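Local coordinates for protein acidocalcisomal pyrophosphatase (Trypanosoma brucei brucei, PDB 5C5V) that probably hydrolyses inorganic pyrophosphate to phosphate with the help of magnesium ions, and here holds the analogue imidodiphosphate in its active site, at residues M255-V260 and M320-E325; Y152-E157 and V223-I228; G284-I289 and G311-K316; T208-E213 and H327-N332. All blocks are in the same frame, centred on the assembly; numbering follows the deposited sequence.

Interaction 1 (M255-V260 and M320-E325); sequences MDWKVV and MKVIDE. With MG (magnesium ion), chain E; MG (magnesium ion), chain D; 2PN (imidodiphosphoric acid), chain C.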
# COMPACT_ATOMS: atom_id res chain seq x y z
N MET A 255 26.35 4.24 25.91
CA MET A 255 24.97 3.92 25.53
C MET A 255 24.66 4.58 24.18
O MET A 255 24.92 5.76 23.97
CB MET A 255 23.97 4.37 26.59
CG MET A 255 22.62 3.67 26.51
SD MET A 255 22.71 1.93 27.03
CE MET A 255 21.89 1.12 25.66
N ASP A 256 24.12 3.80 23.26
CA ASP A 256 23.97 4.27 21.89
C ASP A 256 22.71 3.68 21.28
O ASP A 256 22.77 3.01 20.24
CB ASP A 256 25.21 3.92 21.09
CG ASP A 256 25.42 4.84 19.92
OD1 ASP A 256 24.79 5.92 19.88
OD2 ASP A 256 26.24 4.48 19.04
N TRP A 257 21.58 3.93 21.94
CA TRP A 257 20.28 3.46 21.50
C TRP A 257 20.09 3.67 20.02
O TRP A 257 20.47 4.70 19.48
CB TRP A 257 19.14 4.20 22.22
CG TRP A 257 19.11 4.07 23.70
CD1 TRP A 257 19.45 5.03 24.61
CD2 TRP A 257 18.68 2.93 24.46
NE1 TRP A 257 19.28 4.56 25.89
CE2 TRP A 257 18.80 3.28 25.83
CE3 TRP A 257 18.21 1.66 24.12
CZ2 TRP A 257 18.46 2.40 26.85
CZ3 TRP A 257 17.88 0.78 25.14
CH2 TRP A 257 18.01 1.16 26.49
N LYS A 258 19.49 2.68 19.37
CA LYS A 258 19.13 2.79 17.96
C LYS A 258 17.64 2.63 17.82
O LYS A 258 17.11 1.51 17.91
CB LYS A 258 19.88 1.74 17.14
CG LYS A 258 21.39 1.93 17.10
CD LYS A 258 21.80 3.06 16.18
CE LYS A 258 23.31 3.23 16.15
NZ LYS A 258 23.83 3.74 17.44
N VAL A 259 16.94 3.74 17.62
CA VAL A 259 15.49 3.71 17.52
C VAL A 259 15.07 3.26 16.13
O VAL A 259 15.56 3.77 15.12
CB VAL A 259 14.86 5.08 17.85
CG1 VAL A 259 13.35 5.04 17.62
CG2 VAL A 259 15.16 5.49 19.28
N VAL A 260 14.15 2.30 16.09
CA VAL A 260 13.58 1.84 14.84
C VAL A 260 12.31 2.63 14.60
O VAL A 260 11.43 2.67 15.47
CB VAL A 260 13.24 0.31 14.85
CG1 VAL A 260 12.58 -0.10 13.53
CG2 VAL A 260 14.50 -0.52 15.09
N MET A 320 9.75 5.26 23.28
CA MET A 320 9.28 6.61 23.52
C MET A 320 9.70 7.09 24.91
O MET A 320 9.92 8.29 25.10
CB MET A 320 7.76 6.71 23.31
CG MET A 320 7.39 6.54 21.83
SD MET A 320 5.65 6.80 21.38
CE MET A 320 4.93 5.23 21.84
N LYS A 321 9.85 6.18 25.87
CA LYS A 321 10.40 6.57 27.18
C LYS A 321 11.85 6.99 27.02
O LYS A 321 12.25 8.02 27.54
CB LYS A 321 10.32 5.44 28.21
CG LYS A 321 8.97 5.26 28.85
CD LYS A 321 9.03 4.16 29.93
CE LYS A 321 7.73 4.12 30.75
NZ LYS A 321 6.59 3.53 29.94
N VAL A 322 12.62 6.18 26.29
CA VAL A 322 14.02 6.49 26.04
C VAL A 322 14.15 7.86 25.37
O VAL A 322 15.02 8.65 25.72
CB VAL A 322 14.69 5.42 25.15
CG1 VAL A 322 16.01 5.93 24.60
CG2 VAL A 322 14.90 4.11 25.92
N ILE A 323 13.29 8.13 24.39
CA ILE A 323 13.32 9.41 23.69
C ILE A 323 12.91 10.57 24.62
O ILE A 323 13.55 11.62 24.63
CB ILE A 323 12.42 9.37 22.46
CG1 ILE A 323 13.04 8.45 21.41
CG2 ILE A 323 12.20 10.79 21.90
CD1 ILE A 323 12.09 8.12 20.28
N ASP A 324 11.86 10.36 25.41
CA ASP A 324 11.39 11.36 26.37
C ASP A 324 12.49 11.76 27.35
O ASP A 324 12.73 12.94 27.61
CB ASP A 324 10.18 10.83 27.13
CG ASP A 324 9.70 11.79 28.23
OD1 ASP A 324 9.39 12.95 27.91
OD2 ASP A 324 9.66 11.38 29.41
N GLU A 325 13.16 10.75 27.89
CA GLU A 325 14.23 10.97 28.85
C GLU A 325 15.43 11.67 28.21
O GLU A 325 16.05 12.52 28.84
CB GLU A 325 14.65 9.65 29.49
CG GLU A 325 13.55 9.04 30.35
CD GLU A 325 13.92 7.68 30.91
OE1 GLU A 325 15.05 7.18 30.65
OE2 GLU A 325 13.05 7.08 31.58
MG MG E . 25.19 7.38 18.52
MG MG D . 27.65 4.98 17.71
P1 2PN C . 29.08 6.05 14.97
O1 2PN C . 30.09 7.22 14.83
O2 2PN C . 29.20 5.48 16.41
O3 2PN C . 29.35 5.00 13.86
N1 2PN C . 27.57 6.62 14.70
P2 2PN C . 26.74 7.61 15.71
O4 2PN C . 27.60 8.88 16.06
O5 2PN C . 26.50 6.83 16.99
O6 2PN C . 25.48 8.02 15.10
O HOH W 1 26.73 3.95 16.15
O HOH W 2 28.69 6.27 19.21
O HOH W 3 23.77 8.60 19.70
O HOH W 4 25.65 9.09 17.77
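Next to the magnesium-imidodiphosphate site of the pyrophosphatase, W257 and V259 pack against V322 and I323 of helix 316-336. V322 lays both methyls over one face of the indole. CG1 sits above the five-membered ring, 3.6 Å from its centroid and 13° off the normal, a CH-pi contact. CG2 reaches the six-membered side, 4.0 Å from W257 CE2. From the opposite face comes the methyl of M255, with CE 3.6 Å above the plane, so the indole is clamped between two aliphatic groups. W257 chi1 of -60° turns CG away from the carbonyl carbon and the ring out to the helix. Two residues along the strand and one along the helix, V259 CG2 meets I323 CD1 at 4.2 Å, the two side chains crossing at about a right angle. In this soluble pyrophosphatase fold the long C-terminal helix lies against the barrel, and segment 255-260 serves both helix and active site. D256 bridges two magnesium ions: D219 and D224 complete the protein ligands of the ion on OD1, and D251 also binds the ion on OD2. K258 NZ grips D256 twice, donating to its backbone O at 3.1 Å from 40° out of the carbonyl plane, and making a weak hydrogen bond within a salt bridge to OD2. D224 and a magnesium-bound water also bond this ammonium, which probably offsets negative charge among the clustered aspartates.

Interaction 2 (Y152-E157 and V223-I228); sequences YNFICE and VDAVEI. With MG (magnesium ion), chain E; MG (magnesium ion), chain G; 2PN (imidodiphosphoric acid), chain C.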
# COMPACT_ATOMS: atom_id res chain seq x y z
N TYR A 152 7.24 12.09 15.32
CA TYR A 152 8.53 12.66 15.66
C TYR A 152 9.25 13.20 14.44
O TYR A 152 9.16 12.63 13.37
CB TYR A 152 9.40 11.59 16.33
CG TYR A 152 8.90 11.11 17.66
CD1 TYR A 152 9.34 11.71 18.84
CD2 TYR A 152 7.97 10.08 17.75
CE1 TYR A 152 8.89 11.27 20.08
CE2 TYR A 152 7.51 9.63 18.98
CZ TYR A 152 7.97 10.24 20.15
OH TYR A 152 7.53 9.82 21.39
N ASN A 153 10.01 14.27 14.61
CA ASN A 153 10.85 14.71 13.51
C ASN A 153 12.15 13.93 13.48
O ASN A 153 12.83 13.77 14.50
CB ASN A 153 11.12 16.20 13.59
CG ASN A 153 10.06 17.01 12.89
OD1 ASN A 153 9.55 16.60 11.85
ND2 ASN A 153 9.69 18.15 13.47
N PHE A 154 12.48 13.44 12.29
CA PHE A 154 13.68 12.65 12.06
C PHE A 154 14.57 13.43 11.12
O PHE A 154 14.14 13.85 10.05
CB PHE A 154 13.31 11.27 11.47
CG PHE A 154 14.47 10.50 10.84
CD1 PHE A 154 15.35 9.79 11.63
CD2 PHE A 154 14.63 10.46 9.47
CE1 PHE A 154 16.41 9.04 11.05
CE2 PHE A 154 15.68 9.72 8.88
CZ PHE A 154 16.57 9.02 9.67
N ILE A 155 15.81 13.66 11.55
CA ILE A 155 16.77 14.30 10.67
C ILE A 155 17.62 13.25 10.00
O ILE A 155 18.38 12.54 10.67
CB ILE A 155 17.68 15.27 11.44
CG1 ILE A 155 16.83 16.31 12.17
CG2 ILE A 155 18.68 15.92 10.49
CD1 ILE A 155 17.57 17.04 13.27
N CYS A 156 17.50 13.13 8.68
CA CYS A 156 18.31 12.17 7.95
C CYS A 156 19.72 12.70 7.72
O CYS A 156 19.91 13.70 7.04
CB CYS A 156 17.66 11.80 6.62
SG CYS A 156 18.63 10.60 5.65
N GLU A 157 20.69 12.00 8.28
CA GLU A 157 22.11 12.29 8.06
C GLU A 157 22.66 11.40 6.94
O GLU A 157 23.45 11.85 6.10
CB GLU A 157 22.89 12.06 9.36
CG GLU A 157 22.44 12.97 10.49
CD GLU A 157 22.95 12.56 11.87
OE1 GLU A 157 23.05 11.34 12.16
OE2 GLU A 157 23.23 13.48 12.69
N VAL A 223 20.08 11.21 19.97
CA VAL A 223 19.61 9.84 19.83
C VAL A 223 19.53 9.42 18.36
O VAL A 223 19.02 10.16 17.51
CB VAL A 223 18.23 9.67 20.51
CG1 VAL A 223 17.62 8.30 20.21
CG2 VAL A 223 18.35 9.88 22.01
N ASP A 224 20.04 8.23 18.08
CA ASP A 224 20.14 7.72 16.72
C ASP A 224 18.86 7.02 16.28
O ASP A 224 18.22 6.33 17.06
CB ASP A 224 21.33 6.76 16.60
CG ASP A 224 22.67 7.47 16.82
OD1 ASP A 224 22.85 8.60 16.33
OD2 ASP A 224 23.53 6.87 17.49
N ALA A 225 18.50 7.20 15.01
CA ALA A 225 17.28 6.59 14.48
C ALA A 225 17.53 5.88 13.15
O ALA A 225 18.30 6.34 12.31
CB ALA A 225 16.20 7.65 14.32
N VAL A 226 16.88 4.73 12.98
CA VAL A 226 16.91 4.02 11.71
C VAL A 226 15.51 4.04 11.12
O VAL A 226 14.58 3.48 11.70
CB VAL A 226 17.38 2.56 11.89
CG1 VAL A 226 17.75 1.96 10.55
CG2 VAL A 226 18.57 2.52 12.84
N GLU A 227 15.34 4.68 9.97
CA GLU A 227 14.02 4.73 9.36
C GLU A 227 13.89 3.65 8.26
O GLU A 227 14.65 3.64 7.29
CB GLU A 227 13.76 6.13 8.79
CG GLU A 227 12.33 6.38 8.38
CD GLU A 227 11.99 5.77 7.02
OE1 GLU A 227 12.88 5.76 6.14
OE2 GLU A 227 10.84 5.31 6.84
N ILE A 228 12.94 2.74 8.42
CA ILE A 228 12.95 1.49 7.64
C ILE A 228 12.01 1.51 6.43
O ILE A 228 11.80 0.50 5.80
CB ILE A 228 12.58 0.28 8.51
CG1 ILE A 228 11.14 0.41 9.00
CG2 ILE A 228 13.55 0.16 9.68
CD1 ILE A 228 10.74 -0.67 9.99
MG MG E . 25.19 7.38 18.52
MG MG G . 24.62 9.41 16.02
P1 2PN C . 29.08 6.05 14.97
O1 2PN C . 30.09 7.22 14.83
O2 2PN C . 29.20 5.48 16.41
O3 2PN C . 29.35 5.00 13.86
N1 2PN C . 27.57 6.62 14.70
P2 2PN C . 26.74 7.61 15.71
O4 2PN C . 27.60 8.88 16.06
O5 2PN C . 26.50 6.83 16.99
O6 2PN C . 25.48 8.02 15.10
O HOH W 3 23.77 8.60 19.70
O HOH W 4 25.65 9.09 17.77
O HOH W 5 23.53 11.27 16.90
O HOH W 6 26.00 10.98 15.18
O HOH W 7 23.38 9.97 14.46
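F154 meets A225 through both side chain and backbone, although strands 152-156 and 224-227 are not neighbours in the sheet and share no backbone pairing. F154 CE1 lies 3.5 Å from A225 O, which approaches at the ring edge near its plane. The methyl of A225 touches the same side of the ring, CB being 3.5 Å from F154 CD1. E227 takes a face instead: its CB stands 4.0 Å above the ring plane, displaced toward the rim, as a CH-pi contact 20° off the normal. Beyond CB the glutamate bends at chi2 (-79°) and carries its carboxylate away from the phenyl group to N197 and to the backbone N atoms of G229 and S263, which keep this buried charge satisfied. F154 has CG anti to its own N (chi1 165°), which sends the ring across to strand 224-227, where V241 also packs on it. D224, one residue before A225, works at the other end of the strand. Its OD1 binds one magnesium at 2.0 Å, and OD2 binds another at 2.0 Å that is shared with D256 and D219. The first of these ions takes D224 as its sole protein ligand; imidodiphosphate O6 and four waters complete its shell. Strands 152-156, 197-200, 224-227, 254-263 and 238-251 pair in a closed ring, and F154 fills the interior of this five-stranded barrel, the core of soluble family I pyrophosphatases, with magnesium-binding D224 at its mouth.

Interaction 3 (G284-I289 and G311-K316); sequences GCLDAI and GEFKDK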
# COMPACT_ATOMS: atom_id res chain seq x y z
N GLY A 284 13.41 -10.28 8.51
CA GLY A 284 14.84 -10.10 8.34
C GLY A 284 15.35 -8.68 8.56
O GLY A 284 16.56 -8.48 8.67
N CYS A 285 14.45 -7.70 8.62
CA CYS A 285 14.84 -6.29 8.77
C CYS A 285 15.53 -6.01 10.12
O CYS A 285 16.63 -5.50 10.17
CB CYS A 285 13.63 -5.37 8.61
SG CYS A 285 14.02 -3.61 8.80
N LEU A 286 14.87 -6.40 11.20
CA LEU A 286 15.44 -6.25 12.54
C LEU A 286 16.77 -7.01 12.67
O LEU A 286 17.74 -6.46 13.16
CB LEU A 286 14.45 -6.73 13.59
CG LEU A 286 13.15 -5.93 13.70
CD1 LEU A 286 12.37 -6.32 14.94
CD2 LEU A 286 13.44 -4.42 13.68
N ASP A 287 16.82 -8.28 12.23
CA ASP A 287 18.05 -9.08 12.32
C ASP A 287 19.22 -8.41 11.59
O ASP A 287 20.35 -8.42 12.08
CB ASP A 287 17.85 -10.49 11.73
CG ASP A 287 17.09 -11.43 12.66
OD1 ASP A 287 16.92 -11.11 13.86
OD2 ASP A 287 16.66 -12.52 12.18
N ALA A 288 18.95 -7.89 10.40
CA ALA A 288 19.98 -7.25 9.60
C ALA A 288 20.46 -5.96 10.25
O ALA A 288 21.66 -5.69 10.26
CB ALA A 288 19.47 -6.98 8.19
N ILE A 289 19.53 -5.17 10.80
CA ILE A 289 19.89 -3.94 11.52
C ILE A 289 20.80 -4.25 12.71
O ILE A 289 21.87 -3.66 12.84
CB ILE A 289 18.64 -3.18 12.01
CG1 ILE A 289 17.91 -2.55 10.82
CG2 ILE A 289 19.02 -2.08 12.99
CD1 ILE A 289 16.58 -1.93 11.18
N GLY A 311 20.17 -8.12 23.04
CA GLY A 311 19.88 -7.77 21.66
C GLY A 311 18.39 -7.64 21.37
O GLY A 311 18.00 -7.42 20.23
N GLU A 312 17.55 -7.76 22.39
CA GLU A 312 16.12 -7.60 22.15
C GLU A 312 15.78 -6.18 21.68
O GLU A 312 16.28 -5.21 22.24
CB GLU A 312 15.31 -7.94 23.40
CG GLU A 312 13.81 -7.82 23.19
CD GLU A 312 13.01 -7.87 24.49
OE1 GLU A 312 13.58 -8.27 25.53
OE2 GLU A 312 11.81 -7.49 24.47
N PHE A 313 14.96 -6.07 20.64
CA PHE A 313 14.37 -4.80 20.26
C PHE A 313 13.21 -4.55 21.20
O PHE A 313 12.24 -5.30 21.19
CB PHE A 313 13.86 -4.79 18.82
CG PHE A 313 14.94 -4.65 17.78
CD1 PHE A 313 15.25 -3.40 17.24
CD2 PHE A 313 15.64 -5.76 17.32
CE1 PHE A 313 16.23 -3.26 16.28
CE2 PHE A 313 16.62 -5.63 16.35
CZ PHE A 313 16.92 -4.37 15.83
N LYS A 314 13.31 -3.51 22.03
CA LYS A 314 12.23 -3.17 22.94
C LYS A 314 11.09 -2.55 22.15
O LYS A 314 11.29 -2.09 21.03
CB LYS A 314 12.71 -2.22 24.03
CG LYS A 314 13.86 -2.75 24.84
CD LYS A 314 13.47 -4.02 25.59
CE LYS A 314 13.00 -3.70 27.00
NZ LYS A 314 12.60 -4.94 27.72
N ASP A 315 9.89 -2.55 22.72
CA ASP A 315 8.74 -2.07 21.97
C ASP A 315 8.66 -0.53 21.95
O ASP A 315 9.52 0.17 22.49
CB ASP A 315 7.45 -2.69 22.53
CG ASP A 315 7.16 -2.27 23.96
OD1 ASP A 315 7.75 -1.29 24.47
OD2 ASP A 315 6.34 -2.95 24.60
N LYS A 316 7.62 -0.00 21.31
CA LYS A 316 7.51 1.42 21.09
C LYS A 316 7.28 2.22 22.37
O LYS A 316 7.77 3.33 22.49
CB LYS A 316 6.40 1.72 20.09
CG LYS A 316 5.02 1.42 20.59
CD LYS A 316 3.99 1.88 19.57
CE LYS A 316 2.58 1.53 20.02
NZ LYS A 316 1.64 1.75 18.91
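The first turn of helix 285-295 passes the short, weakly bonded strand 313-315, with the CA atoms of L286 and F313 7.9 Å apart. G284 occupies the N-cap position with positive phi (84°), a conformation suited to glycine, and its O accepts the bond from A288 N. F313 drives its phenyl ring at the helix, and L286 covers one face of it: CD2 lies 3.9 Å above the plane over the ring centre, 10° off the normal, a CH-pi contact. L286 CB lies over the rim of the same face, 3.7 Å from F313 CE2. L286 CD1 also lies over this face, near F313 CD2 and CG, so three leucine carbons spread across it. L286 O, 3.5 Å from both F313 CE2 and F313 CZ, brings the helix backbone to the far end of the ring. I289, one turn on, completes the seat from the rim, with its CG2 4.2 Å from F313 CZ and near the ring plane. L247 and I275 pack on F313 as well. R290 adds a polar tie, bonding G311 O while also bridging to D287. At the end of segment 311-316, D315 N-caps helix 316-336, its OD1 accepting from Y318 N. W161 of another subunit packs on C285 and A288. This is helix-on-barrel packing of the soluble pyrophosphatase fold, in which an aromatic residue of a short edge strand fastens helix 285-295 to the barrel wall.

Interaction 4 (T208-E213 and H327-N332); sequences TEVLFE and HNMWHN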
# COMPACT_ATOMS: atom_id res chain seq x y z
N THR A 208 26.38 12.33 28.85
CA THR A 208 27.61 11.79 29.42
C THR A 208 27.57 11.81 30.95
O THR A 208 28.52 11.40 31.60
CB THR A 208 28.83 12.58 28.93
OG1 THR A 208 28.73 13.95 29.37
CG2 THR A 208 28.93 12.53 27.42
N GLU A 209 26.49 12.32 31.53
CA GLU A 209 26.39 12.41 32.98
C GLU A 209 25.40 11.38 33.52
O GLU A 209 25.19 11.30 34.73
CB GLU A 209 25.94 13.82 33.42
CG GLU A 209 26.76 14.98 32.85
CD GLU A 209 26.29 16.35 33.39
N VAL A 210 24.76 10.63 32.63
CA VAL A 210 23.75 9.68 33.06
C VAL A 210 24.26 8.24 32.98
O VAL A 210 24.75 7.80 31.94
CB VAL A 210 22.45 9.81 32.21
CG1 VAL A 210 21.53 8.63 32.45
CG2 VAL A 210 21.73 11.12 32.53
N LEU A 211 24.10 7.50 34.07
CA LEU A 211 24.45 6.09 34.09
C LEU A 211 23.23 5.28 33.69
O LEU A 211 22.31 5.10 34.48
CB LEU A 211 24.94 5.64 35.47
CG LEU A 211 25.48 4.21 35.46
CD1 LEU A 211 26.72 4.09 34.57
CD2 LEU A 211 25.73 3.66 36.86
N PHE A 212 23.22 4.83 32.45
CA PHE A 212 22.12 4.04 31.94
C PHE A 212 22.11 2.66 32.63
O PHE A 212 23.12 2.25 33.21
CB PHE A 212 22.23 3.91 30.42
CG PHE A 212 22.01 5.21 29.70
CD1 PHE A 212 20.77 5.54 29.19
CD2 PHE A 212 23.04 6.14 29.60
CE1 PHE A 212 20.57 6.75 28.56
CE2 PHE A 212 22.85 7.34 28.96
CZ PHE A 212 21.61 7.66 28.44
N GLU A 213 20.96 1.99 32.59
CA GLU A 213 20.78 0.68 33.24
C GLU A 213 21.93 -0.27 32.89
O GLU A 213 22.33 -1.08 33.71
CB GLU A 213 19.44 0.06 32.82
CG GLU A 213 19.29 -1.44 33.09
N HIS A 327 15.16 13.78 25.89
CA HIS A 327 14.64 15.12 25.68
C HIS A 327 14.88 15.94 26.94
O HIS A 327 15.30 17.09 26.88
CB HIS A 327 13.15 15.06 25.34
CG HIS A 327 12.60 16.32 24.75
ND1 HIS A 327 13.22 17.00 23.72
CD2 HIS A 327 11.44 16.99 24.98
CE1 HIS A 327 12.49 18.05 23.37
NE2 HIS A 327 11.41 18.06 24.13
N ASN A 328 14.63 15.32 28.09
CA ASN A 328 14.92 15.93 29.38
C ASN A 328 16.39 16.26 29.53
O ASN A 328 16.75 17.35 29.97
CB ASN A 328 14.49 15.01 30.52
CG ASN A 328 13.00 14.86 30.60
OD1 ASN A 328 12.27 15.74 30.16
ND2 ASN A 328 12.54 13.76 31.14
N MET A 329 17.24 15.30 29.15
CA MET A 329 18.68 15.48 29.20
C MET A 329 19.10 16.63 28.29
O MET A 329 19.98 17.42 28.64
CB MET A 329 19.42 14.19 28.78
CG MET A 329 19.17 12.97 29.66
SD MET A 329 19.65 11.41 28.84
CE MET A 329 19.03 10.23 30.03
N TRP A 330 18.46 16.71 27.12
CA TRP A 330 18.72 17.80 26.19
C TRP A 330 18.26 19.14 26.80
O TRP A 330 18.92 20.14 26.60
CB TRP A 330 18.02 17.56 24.84
CG TRP A 330 18.01 18.79 23.96
CD1 TRP A 330 19.01 19.22 23.13
CD2 TRP A 330 16.96 19.76 23.85
NE1 TRP A 330 18.64 20.39 22.50
CE2 TRP A 330 17.39 20.74 22.92
CE3 TRP A 330 15.70 19.89 24.42
CZ2 TRP A 330 16.59 21.83 22.56
CZ3 TRP A 330 14.91 20.98 24.06
CH2 TRP A 330 15.36 21.93 23.13
N HIS A 331 17.14 19.14 27.52
CA HIS A 331 16.67 20.34 28.20
C HIS A 331 17.71 20.78 29.21
O HIS A 331 18.01 21.97 29.33
CB HIS A 331 15.33 20.12 28.91
CG HIS A 331 14.12 20.30 28.04
ND1 HIS A 331 13.66 21.54 27.64
CD2 HIS A 331 13.28 19.39 27.49
CE1 HIS A 331 12.59 21.39 26.88
NE2 HIS A 331 12.34 20.10 26.77
N ASN A 332 18.27 19.82 29.94
CA ASN A 332 19.29 20.13 30.94
C ASN A 332 20.55 20.67 30.29
O ASN A 332 21.21 21.58 30.82
CB ASN A 332 19.62 18.91 31.80
CG ASN A 332 20.55 19.25 32.97
OD1 ASN A 332 21.75 18.99 32.93
ND2 ASN A 332 19.99 19.84 34.02
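V210 and F212, in the loop between strands 197-200 and 224-227, close around the methyl of M329 on helix 316-336. Along the helix, H327 comes first; its ND1 bonds Q203 O, and H331 NE2 lies over one face of its ring. N328 follows, its ND2 making a weak hydrogen bond to V18 O of the second subunit. M329 carries the contact. With chi2 163° and chi3 -172° the chain is extended, holding SD and CE out from the helix like a rod. CE fits between the two branches of V210, 3.8 Å from both V210 CG1 and V210 CG2, the side chains at about a right angle. It also meets F212 at 4.0 Å from CZ, and SD, 5.4 Å from the F212 ring centroid and 64° off its normal, makes an oblique Met-aromatic contact. F212 and M329 come from opposite directions, while V210 CG1 rests over one face of F212, 3.9 Å above the plane. W330 bonds H130 ND1 through NE1, and its ring meets that of W129. W330 CZ3 lies over one face of the H331 ring, which also meets F87 of the second subunit. N332, whose N bonds N328 O, packs on A15 of that subunit, where V18 also touches V210 and M329. The loop and helix are joined here by apolar methyl, sulfur and ring contacts alone; with no polar bond between the two segments, the join rests on shape and dispersion, and is weakly directional.

In the fold
Interaction 2 closes first along the chain, interaction 1 follows, interaction 3 falls between the segments of interaction 1, and interaction 4 spans 1 and 3 and crosses 2. Interactions 1 and 2 lie about 11 Å apart, centre to centre, on neighbouring parallel strands 224-227 and 254-263, joined by a probable V259 O to V226 N hydrogen bond; D256 and D224 share one magnesium ion there. Interaction 4 uses the same helix 316-336 as interaction 1, and F212 touches M255 and W257. Interaction 3 packs against V260 of strand 254-263, and its I289 against V226 of strand 224-227 and I228 just after it. Barrel core, flanking helices and metal site thus form one connected body.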